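PDB 5IBZ: cyclase from Uncultured organism, which belongs to the putative cyclase family and may have arylformamidase activity. Local coordinates for residues B[196-207]-B[240-250]. Residues are numbered along the deposited sequence; the frame is centred on the assembly and turned at random.
Sequences PGDILVIRTGLV and QRLAGVAADNI
Pro-196 lies on one face of the Arg-241 guanidinium, its CG 3.4 Å from NH2 and set toward the rim of the group. Next to it, Gly-197 N donates to the carbonyl O of Arg-241, the first residue to leave helical geometry after helix 233-239, in a Schellman motif. Asp-198 O accepts from Ala-243 N, while its carboxylate turns to Arg-158 and Leu-195 N. Leu-200 N then bonds Gly-244 O, and Leu-200 O takes Ala-246 N at 2.8 Å. Leu-200 CB touches Leu-242 CD1; with CG anti to the backbone N (chi1 -176°), CD2 meets the same methyl. These are neighbouring parallel strands, 199-203 and 244-247, in the middle of the mixed sheet of the cyclase fold. Strand 158-163 flanks 199-203 and strand 278-281 flanks 244-247. Ile-202 N donates to Ala-246 O, and Ile-202 CD1 meets Val-245 CG1 at 3.6 Å on the face shared with Leu-200. Just after strand 244-247, Asp-248 points across to the loop that follows strand 199-203. Its OD1 accepts from Thr-204 N on the syn side and from Thr-204 OG1 above the carboxylate plane, both at 2.7 Å. Its OD2 takes Gly-205 N at 2.9 Å. With an alanine in place of Asp-248 the carboxylate is gone, so the two backbone N-H groups and the Thr-204 hydroxyl would probably lack their acceptors and the loop could shift. Thr-204 OG1 also accepts from Leu-206 N, an ST turn. Leu-206 CD2 rests on Asn-249 CB at 3.7 Å, just before Ile-250, which belongs to the acetylphosphate pocket. Val-207 N donates to Asp-248 O at 3.0 Å, and Val-207 CG1 packs against Asp-248 CB.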
ATOM      1  N   PRO B 196      19.832 -32.049  15.795  1.00 13.54           N
ATOM      2  CA  PRO B 196      19.085 -31.977  14.546  1.00 10.47           C
ATOM      3  C   PRO B 196      17.714 -31.329  14.728  1.00 11.11           C
ATOM      4  O   PRO B 196      17.035 -31.552  15.749  1.00 11.40           O
ATOM      5  CB  PRO B 196      18.970 -33.455  14.132  1.00 13.10           C
ATOM      6  CG  PRO B 196      20.140 -34.090  14.736  1.00 14.62           C
ATOM      7  CD  PRO B 196      20.369 -33.400  16.037  1.00 15.29           C
ATOM      8  N   GLY B 197      17.334 -30.492  13.764  1.00 11.27           N
ATOM      9  CA  GLY B 197      16.085 -29.760  13.804  1.00  8.50           C
ATOM     10  C   GLY B 197      16.183 -28.375  14.453  1.00  7.73           C
ATOM     11  O   GLY B 197      15.255 -27.585  14.353  1.00  9.52           O
ATOM     12  N   ASP B 198      17.296 -28.084  15.124  1.00  8.13           N
ATOM     13  CA  ASP B 198      17.414 -26.806  15.815  1.00  7.63           C
ATOM     14  C   ASP B 198      17.333 -25.642  14.840  1.00  8.49           C
ATOM     15  O   ASP B 198      17.730 -25.734  13.676  1.00  8.17           O
ATOM     16  CB  ASP B 198      18.737 -26.688  16.581  1.00  8.31           C
ATOM     17  CG  ASP B 198      18.769 -27.480  17.866  1.00 11.78           C
ATOM     18  OD1 ASP B 198      17.721 -28.043  18.288  1.00 12.08           O
ATOM     19  OD2 ASP B 198      19.880 -27.533  18.466  1.00 12.40           O
ATOM     20  N   ILE B 199      16.793 -24.539  15.334  1.00  8.51           N
ATOM     21  CA  ILE B 199      16.925 -23.251  14.696  1.00  8.44           C
ATOM     22  C   ILE B 199      18.051 -22.511  15.409  1.00  7.78           C
ATOM     23  O   ILE B 199      17.974 -22.289  16.615  1.00 10.30           O
ATOM     24  CB  ILE B 199      15.616 -22.473  14.779  1.00  9.82           C
ATOM     25  CG1 ILE B 199      14.559 -23.176  13.917  1.00 16.79           C
ATOM     26  CG2 ILE B 199      15.797 -21.039  14.305  1.00 10.15           C
ATOM     27  CD1 ILE B 199      13.154 -22.840  14.287  1.00 24.01           C
ATOM     28  N   LEU B 200      19.093 -22.147  14.675  1.00  7.15           N
ATOM     29  CA  LEU B 200      20.231 -21.426  15.216  1.00  7.25           C
ATOM     30  C   LEU B 200      20.012 -19.931  15.100  1.00 10.84           C
ATOM     31  O   LEU B 200      19.693 -19.426  14.038  1.00  9.33           O
ATOM     32  CB  LEU B 200      21.489 -21.837  14.484  1.00  7.42           C
ATOM     33  CG  LEU B 200      22.775 -21.225  15.030  1.00 10.77           C
ATOM     34  CD1 LEU B 200      23.136 -21.799  16.403  1.00 14.27           C
ATOM     35  CD2 LEU B 200      23.910 -21.468  14.054  1.00 13.72           C
ATOM     36  N   VAL B 201      20.188 -19.234  16.211  1.00  9.01           N
ATOM     37  CA  VAL B 201      19.962 -17.806  16.274  1.00  8.18           C
ATOM     38  C   VAL B 201      21.291 -17.146  16.652  1.00  8.14           C
ATOM     39  O   VAL B 201      21.848 -17.434  17.725  1.00  8.98           O
ATOM     40  CB  VAL B 201      18.850 -17.478  17.308  1.00 11.69           C
ATOM     41  CG1 VAL B 201      18.636 -16.029  17.411  1.00 15.58           C
ATOM     42  CG2 VAL B 201      17.542 -18.199  16.928  1.00 13.74           C
ATOM     43  N   ILE B 202      21.828 -16.320  15.752  1.00  8.87           N
ATOM     44  CA  ILE B 202      23.182 -15.772  15.883  1.00  9.01           C
ATOM     45  C   ILE B 202      23.166 -14.300  16.245  1.00  7.60           C
ATOM     46  O   ILE B 202      22.606 -13.474  15.486  1.00  7.96           O
ATOM     47  CB  ILE B 202      23.975 -15.934  14.569  1.00  8.75           C
ATOM     48  CG1 ILE B 202      23.935 -17.400  14.121  1.00  8.67           C
ATOM     49  CG2 ILE B 202      25.423 -15.455  14.734  1.00  8.05           C
ATOM     50  CD1 ILE B 202      24.543 -17.628  12.751  1.00  9.47           C
ATOM     51  N   ARG B 203      23.761 -13.959  17.387  1.00  7.79           N
ATOM     52  CA  ARG B 203      23.922 -12.551  17.759  1.00  7.92           C
ATOM     53  C   ARG B 203      25.242 -11.981  17.237  1.00 10.00           C
ATOM     54  O   ARG B 203      26.341 -12.392  17.685  1.00  8.42           O
ATOM     55  CB  ARG B 203      23.847 -12.357  19.277  1.00  9.12           C
ATOM     56  CG  ARG B 203      24.059 -10.895  19.674  1.00  9.42           C
ATOM     57  CD  ARG B 203      23.556 -10.580  21.086  1.00  9.04           C
ATOM     58  NE  ARG B 203      23.805  -9.183  21.447  1.00 10.01           N
ATOM     59  CZ  ARG B 203      24.785  -8.762  22.243  1.00 10.52           C
ATOM     60  NH1 ARG B 203      25.660  -9.605  22.772  1.00 12.13           N
ATOM     61  NH2 ARG B 203      24.892  -7.475  22.493  1.00 10.18           N
ATOM     62  N   THR B 204      25.086 -11.052  16.287  1.00  9.00           N
ATOM     63  CA  THR B 204      26.163 -10.268  15.676  1.00  8.42           C
ATOM     64  C   THR B 204      26.248  -8.837  16.198  1.00  8.67           C
ATOM     65  O   THR B 204      27.253  -8.137  15.986  1.00 12.03           O
ATOM     66  CB  THR B 204      25.995 -10.127  14.158  1.00 10.66           C
ATOM     67  OG1 THR B 204      24.996  -9.134  13.875  1.00  9.52           O
ATOM     68  CG2 THR B 204      25.646 -11.436  13.501  1.00 10.16           C
ATOM     69  N   GLY B 205      25.174  -8.398  16.830  1.00 10.22           N
ATOM     70  CA  GLY B 205      25.087  -7.057  17.396  1.00 10.50           C
ATOM     71  C   GLY B 205      24.724  -5.968  16.399  1.00 11.21           C
ATOM     72  O   GLY B 205      24.496  -4.826  16.793  1.00 12.22           O
ATOM     73  N   LEU B 206      24.669  -6.290  15.107  1.00  9.53           N
ATOM     74  CA  LEU B 206      24.620  -5.224  14.109  1.00 10.71           C
ATOM     75  C   LEU B 206      23.375  -4.333  14.260  1.00 10.62           C
ATOM     76  O   LEU B 206      23.490  -3.093  14.229  1.00 11.78           O
ATOM     77  CB  LEU B 206      24.702  -5.805  12.692  1.00  9.96           C
ATOM     78  CG  LEU B 206      24.760  -4.754  11.576  1.00 12.34           C
ATOM     79  CD1 LEU B 206      26.028  -3.926  11.668  1.00 15.48           C
ATOM     80  CD2 LEU B 206      24.612  -5.360  10.172  1.00 15.83           C
ATOM     81  N   VAL B 207      22.199  -4.933  14.446  1.00 10.63           N
ATOM     82  CA  VAL B 207      20.969  -4.153  14.531  1.00 13.57           C
ATOM     83  C   VAL B 207      20.953  -3.250  15.783  1.00 13.10           C
ATOM     84  O   VAL B 207      20.232  -2.239  15.824  1.00 11.95           O
ATOM     85  CB  VAL B 207      19.717  -5.076  14.508  1.00 13.76           C
ATOM     86  CG1 VAL B 207      19.642  -5.914  15.758  1.00 13.48           C
ATOM     87  CG2 VAL B 207      18.455  -4.283  14.317  1.00 19.03           C
ATOM     88  N   GLN B 240      25.061 -30.257  10.968  1.00 11.39           N
ATOM     89  CA  GLN B 240      24.300 -30.129  12.205  1.00 11.10           C
ATOM     90  C   GLN B 240      22.792 -30.306  12.003  1.00  9.01           C
ATOM     91  O   GLN B 240      22.037 -30.350  12.977  1.00  9.53           O
ATOM     92  CB  GLN B 240      24.583 -28.768  12.852  1.00 10.94           C
ATOM     93  CG  GLN B 240      26.026 -28.597  13.341  1.00 12.44           C
ATOM     94  CD  GLN B 240      26.377 -29.564  14.452  1.00 18.34           C
ATOM     95  OE1 GLN B 240      25.567 -29.827  15.337  1.00 15.97           O
ATOM     96  NE2 GLN B 240      27.585 -30.100  14.415  1.00 20.75           N
ATOM     97  N   ARG B 241      22.357 -30.438  10.757  1.00  8.70           N
ATOM     98  CA  ARG B 241      20.958 -30.701  10.426  1.00  9.13           C
ATOM     99  C   ARG B 241      20.058 -29.627  11.039  1.00  9.02           C
ATOM    100  O   ARG B 241      18.966 -29.903  11.537  1.00 10.65           O
ATOM    101  CB  ARG B 241      20.559 -32.120  10.854  1.00  9.85           C
ATOM    102  CG  ARG B 241      21.213 -33.177   9.968  1.00 13.14           C
ATOM    103  CD  ARG B 241      20.744 -34.591  10.328  1.00 12.87           C
ATOM    104  NE  ARG B 241      21.419 -35.107  11.511  1.00 17.17           N
ATOM    105  CZ  ARG B 241      21.113 -36.256  12.121  1.00 21.21           C
ATOM    106  NH1 ARG B 241      20.098 -36.996  11.698  1.00 22.07           N
ATOM    107  NH2 ARG B 241      21.811 -36.646  13.182  1.00 20.35           N
ATOM    108  N   LEU B 242      20.529 -28.382  10.970  1.00  8.08           N
ATOM    109  CA  LEU B 242      19.719 -27.221  11.337  1.00  7.77           C
ATOM    110  C   LEU B 242      18.580 -26.999  10.349  1.00  9.10           C
ATOM    111  O   LEU B 242      18.749 -27.182   9.154  1.00  8.64           O
ATOM    112  CB  LEU B 242      20.582 -25.962  11.401  1.00  8.62           C
ATOM    113  CG  LEU B 242      21.804 -26.095  12.294  1.00  9.44           C
ATOM    114  CD1 LEU B 242      22.622 -24.848  12.250  1.00 10.44           C
ATOM    115  CD2 LEU B 242      21.400 -26.405  13.717  1.00 10.40           C
ATOM    116  N   ALA B 243      17.429 -26.559  10.846  1.00  8.49           N
ATOM    117  CA  ALA B 243      16.281 -26.236   9.998  1.00  7.32           C
ATOM    118  C   ALA B 243      16.356 -24.829   9.420  1.00  9.29           C
ATOM    119  O   ALA B 243      15.831 -24.561   8.337  1.00  9.31           O
ATOM    120  CB  ALA B 243      14.995 -26.379  10.785  1.00  8.48           C
ATOM    121  N   GLY B 244      16.956 -23.928  10.181  1.00  7.92           N
ATOM    122  CA  GLY B 244      17.028 -22.530   9.785  1.00  6.93           C
ATOM    123  C   GLY B 244      18.092 -21.826  10.582  1.00  8.69           C
ATOM    124  O   GLY B 244      18.450 -22.274  11.673  1.00  8.93           O
ATOM    125  N   VAL B 245      18.589 -20.720  10.038  1.00  7.12           N
ATOM    126  CA  VAL B 245      19.600 -19.902  10.688  1.00  7.00           C
ATOM    127  C   VAL B 245      19.141 -18.463  10.619  1.00  7.48           C
ATOM    128  O   VAL B 245      18.868 -17.959   9.528  1.00  7.75           O
ATOM    129  CB  VAL B 245      20.969 -20.046  10.010  1.00  8.01           C
ATOM    130  CG1 VAL B 245      22.013 -19.226  10.690  1.00  8.96           C
ATOM    131  CG2 VAL B 245      21.411 -21.506   9.982  1.00  9.87           C
ATOM    132  N   ALA B 246      19.029 -17.836  11.782  1.00  7.26           N
ATOM    133  CA  ALA B 246      18.598 -16.454  11.855  1.00  6.77           C
ATOM    134  C   ALA B 246      19.660 -15.617  12.524  1.00  7.01           C
ATOM    135  O   ALA B 246      20.437 -16.128  13.321  1.00  8.58           O
ATOM    136  CB  ALA B 246      17.318 -16.341  12.601  1.00  9.48           C
ATOM    137  N   ALA B 247      19.640 -14.314  12.245  1.00  8.76           N
ATOM    138  CA  ALA B 247      20.587 -13.393  12.864  1.00  7.63           C
ATOM    139  C   ALA B 247      20.002 -11.996  13.049  1.00  7.08           C
ATOM    140  O   ALA B 247      18.958 -11.645  12.472  1.00  8.38           O
ATOM    141  CB  ALA B 247      21.875 -13.305  12.037  1.00  8.44           C
ATOM    142  N   ASP B 248      20.681 -11.230  13.898  1.00  7.24           N
ATOM    143  CA  ASP B 248      20.353  -9.836  14.148  1.00  8.14           C
ATOM    144  C   ASP B 248      21.172  -8.892  13.251  1.00 10.21           C
ATOM    145  O   ASP B 248      21.540  -7.781  13.649  1.00 10.07           O
ATOM    146  CB  ASP B 248      20.594  -9.508  15.615  1.00  8.57           C
ATOM    147  CG  ASP B 248      22.046  -9.610  15.990  1.00 10.61           C
ATOM    148  OD1 ASP B 248      22.799 -10.173  15.161  1.00  8.84           O
ATOM    149  OD2 ASP B 248      22.432  -9.135  17.097  1.00  9.97           O
ATOM    150  N   ASN B 249      21.452  -9.333  12.031  1.00  7.98           N
ATOM    151  CA  ASN B 249      21.969  -8.431  11.000  1.00  8.00           C
ATOM    152  C   ASN B 249      20.929  -8.374   9.879  1.00  9.73           C
ATOM    153  O   ASN B 249      19.779  -8.821  10.067  1.00 11.48           O
ATOM    154  CB  ASN B 249      23.357  -8.860  10.514  1.00  8.17           C
ATOM    155  CG  ASN B 249      23.378 -10.249   9.930  1.00  8.05           C
ATOM    156  OD1 ASN B 249      22.330 -10.834   9.663  1.00  9.20           O
ATOM    157  ND2 ASN B 249      24.589 -10.781   9.703  1.00  8.20           N
ATOM    158  N   ILE B 250      21.278  -7.814   8.725  1.00  8.12           N
ATOM    159  CA  ILE B 250      20.289  -7.589   7.679  1.00  8.63           C
ATOM    160  C   ILE B 250      20.368  -8.663   6.591  1.00 11.86           C
ATOM    161  O   ILE B 250      19.355  -9.018   5.989  1.00 11.33           O
ATOM    162  CB  ILE B 250      20.451  -6.195   7.011  1.00 12.62           C
ATOM    163  CG1 ILE B 250      20.719  -5.108   8.055  1.00 10.53           C
ATOM    164  CG2 ILE B 250      19.226  -5.876   6.197  1.00 13.68           C
ATOM    165  CD1 ILE B 250      19.685  -4.978   9.164  1.00 13.63           C
TER